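Local coordinates for iron Super-Oxide Dismutase (Plasmodium knowlesi, PDB 2AWP) that catalyses the dismutation of superoxide radicals to hydrogen peroxide and dioxygen at an iron centre, at the interface of chains A and B. Residues are numbered along the deposited sequence; one frame, centred on the assembly and turned at random. Chains: chain A/B, Iron Super-Oxide Dismutase.

The interface of chains A and B. Residues chain A 26, 31, 162, 166; chain B 165, 169-170.
B:Tyr165 reaches across the dimer interface to A:His31, its phenol OH lying 2.7 Å from the imidazole NE2 of A:His31 in a hydrogen bond (146° at H) whose direction is not settled. The two side chains approach from opposite directions, with CE1 of B:Tyr165 at the imidazole's edge, in its plane. Tyrosine suits this place because its long, flat side chain carries a hydroxyl across the interface; imidazole suits as a partner able to donate or accept. OH of B:Tyr165 also lies 3.0 Å from water 1, which in turn reaches the backbone O of A:His162, an iron ligand. CA of A:His162 lies over one phenol face and the backbone C of B:Arg169 over the other, while A:Ile166, a branched apolar filler, sets CG1 against the phenol's edge.

Beside this, A:Phe26 offers a flat face to the methylenes of B:Arg169, whose CG lies 3.9 Å from the ring centroid. A bend at chi2 (-84°) carries CD and NE on toward A:Ile166. Arginine's polar end turns back: NH1 of B:Arg169 donates, nearly in the guanidinium plane, to a lone pair of B:Tyr165 O, 3.1 Å away, probably helping to hold the chain where helix 165-168 ends. B:Asn170 brings OD1 to the A:Phe26 ring edge and CB against A:His31.

Repeated by the two-fold, this His–Tyr pair links the subunits beside the metal site, where dimer formation may help to order the iron ligands.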
ATOM      1  N   PHE A  26       2.562  14.981  -7.366  1.00  8.45           N
ATOM      2  CA  PHE A  26       1.561  13.904  -7.238  1.00  9.56           C
ATOM      3  C   PHE A  26       1.068  13.683  -5.790  1.00  9.13           C
ATOM      4  O   PHE A  26      -0.135  13.580  -5.530  1.00 10.01           O
ATOM      5  CB  PHE A  26       2.079  12.588  -7.873  1.00  8.96           C
ATOM      6  CG  PHE A  26       2.114  12.606  -9.380  1.00  8.58           C
ATOM      7  CD1 PHE A  26       0.980  12.309 -10.116  1.00  8.54           C
ATOM      8  CD2 PHE A  26       3.280  12.967 -10.065  1.00 11.39           C
ATOM      9  CE1 PHE A  26       0.991  12.355 -11.530  1.00 10.38           C
ATOM     10  CE2 PHE A  26       3.315  13.024 -11.490  1.00 11.40           C
ATOM     11  CZ  PHE A  26       2.162  12.707 -12.226  1.00  9.40           C
ATOM     12  N   HIS A  31      -2.750  12.966  -4.461  1.00  7.27           N
ATOM     13  CA  HIS A  31      -3.136  12.155  -3.303  1.00  6.54           C
ATOM     14  C   HIS A  31      -3.748  12.959  -2.159  1.00  6.71           C
ATOM     15  O   HIS A  31      -4.914  12.737  -1.796  1.00  6.52           O
ATOM     16  CB  HIS A  31      -1.952  11.261  -2.815  1.00  6.59           C
ATOM     17  CG  HIS A  31      -1.546  10.207  -3.808  1.00  8.37           C
ATOM     18  ND1 HIS A  31      -2.267   9.040  -3.997  1.00  7.14           N
ATOM     19  CD2 HIS A  31      -0.516  10.157  -4.691  1.00  9.04           C
ATOM     20  CE1 HIS A  31      -1.660   8.292  -4.903  1.00 10.36           C
ATOM     21  NE2 HIS A  31      -0.596   8.944  -5.340  1.00  9.44           N
ATOM     22  N   HIS A 162       3.484   5.267  -3.098  1.00  8.41           N
ATOM     23  CA  HIS A 162       3.439   6.554  -3.830  1.00  8.05           C
ATOM     24  C   HIS A 162       4.356   7.607  -3.232  1.00  7.73           C
ATOM     25  O   HIS A 162       4.732   8.551  -3.922  1.00  8.45           O
ATOM     26  CB  HIS A 162       2.005   7.098  -3.985  1.00  7.16           C
ATOM     27  CG  HIS A 162       1.328   7.433  -2.691  1.00  6.50           C
ATOM     28  ND1 HIS A 162       0.183   6.795  -2.270  1.00  7.55           N
ATOM     29  CD2 HIS A 162       1.622   8.344  -1.728  1.00  6.82           C
ATOM     30  CE1 HIS A 162      -0.194   7.288  -1.108  1.00  6.45           C
ATOM     31  NE2 HIS A 162       0.649   8.234  -0.768  1.00  6.93           N
ATOM     32  N   ILE A 166       8.223   7.057  -7.647  1.00  9.42           N
ATOM     33  CA  ILE A 166       8.740   7.928  -8.747  1.00  9.54           C
ATOM     34  C   ILE A 166      10.274   8.062  -8.669  1.00 10.07           C
ATOM     35  O   ILE A 166      10.996   7.924  -9.669  1.00 10.25           O
ATOM     36  CB  ILE A 166       8.071   9.346  -8.679  1.00  9.03           C
ATOM     37  CG1 ILE A 166       6.560   9.198  -8.865  1.00  8.48           C
ATOM     38  CG2 ILE A 166       8.618  10.298  -9.783  1.00  8.37           C
ATOM     39  CD1 ILE A 166       5.730  10.468  -8.508  1.00  7.03           C
TER
ATOM     40  N   TYR B 165       2.191   2.330 -10.582  1.00  8.44           N
ATOM     41  CA  TYR B 165       2.638   3.690 -10.317  1.00  7.87           C
ATOM     42  C   TYR B 165       3.589   4.230 -11.393  1.00  8.07           C
ATOM     43  O   TYR B 165       3.617   5.449 -11.654  1.00  6.87           O
ATOM     44  CB  TYR B 165       3.225   3.879  -8.903  1.00  8.54           C
ATOM     45  CG  TYR B 165       2.837   5.227  -8.350  1.00  8.13           C
ATOM     46  CD1 TYR B 165       1.552   5.426  -7.848  1.00  6.22           C
ATOM     47  CD2 TYR B 165       3.727   6.311  -8.368  1.00 10.03           C
ATOM     48  CE1 TYR B 165       1.121   6.664  -7.391  1.00  6.43           C
ATOM     49  CE2 TYR B 165       3.311   7.583  -7.872  1.00  9.55           C
ATOM     50  CZ  TYR B 165       2.002   7.735  -7.404  1.00  7.98           C
ATOM     51  OH  TYR B 165       1.548   8.937  -6.958  1.00  9.13           O
ATOM     52  N   ARG B 169       0.909   6.532 -12.422  1.00  8.28           N
ATOM     53  CA  ARG B 169       1.015   7.296 -11.178  1.00  7.92           C
ATOM     54  C   ARG B 169      -0.225   7.048 -10.295  1.00  9.27           C
ATOM     55  O   ARG B 169      -0.545   5.892  -9.970  1.00  9.90           O
ATOM     56  CB  ARG B 169       1.255   8.790 -11.456  1.00  8.09           C
ATOM     57  CG  ARG B 169       2.529   9.096 -12.262  1.00  6.83           C
ATOM     58  CD  ARG B 169       3.780   9.185 -11.401  1.00  8.08           C
ATOM     59  NE  ARG B 169       4.963   9.622 -12.144  1.00  6.86           N
ATOM     60  CZ  ARG B 169       5.746   8.828 -12.871  1.00  9.10           C
ATOM     61  NH1 ARG B 169       5.482   7.534 -12.975  1.00  9.98           N
ATOM     62  NH2 ARG B 169       6.806   9.333 -13.485  1.00 11.00           N
ATOM     63  N   ASN B 170      -0.912   8.109  -9.902  1.00  8.53           N
ATOM     64  CA  ASN B 170      -2.048   8.000  -8.991  1.00  9.78           C
ATOM     65  C   ASN B 170      -3.324   7.480  -9.681  1.00  9.12           C
ATOM     66  O   ASN B 170      -4.320   7.181  -9.015  1.00  9.26           O
ATOM     67  CB  ASN B 170      -2.339   9.377  -8.382  1.00  8.30           C
ATOM     68  CG  ASN B 170      -2.758  10.399  -9.428  1.00  8.99           C
ATOM     69  OD1 ASN B 170      -1.963  10.829 -10.241  1.00  9.97           O
ATOM     70  ND2 ASN B 170      -4.023  10.777  -9.412  1.00 10.08           N
TER
HETATM   71  O   HOH W   1       3.122  10.712  -5.152  1.00  6.83           O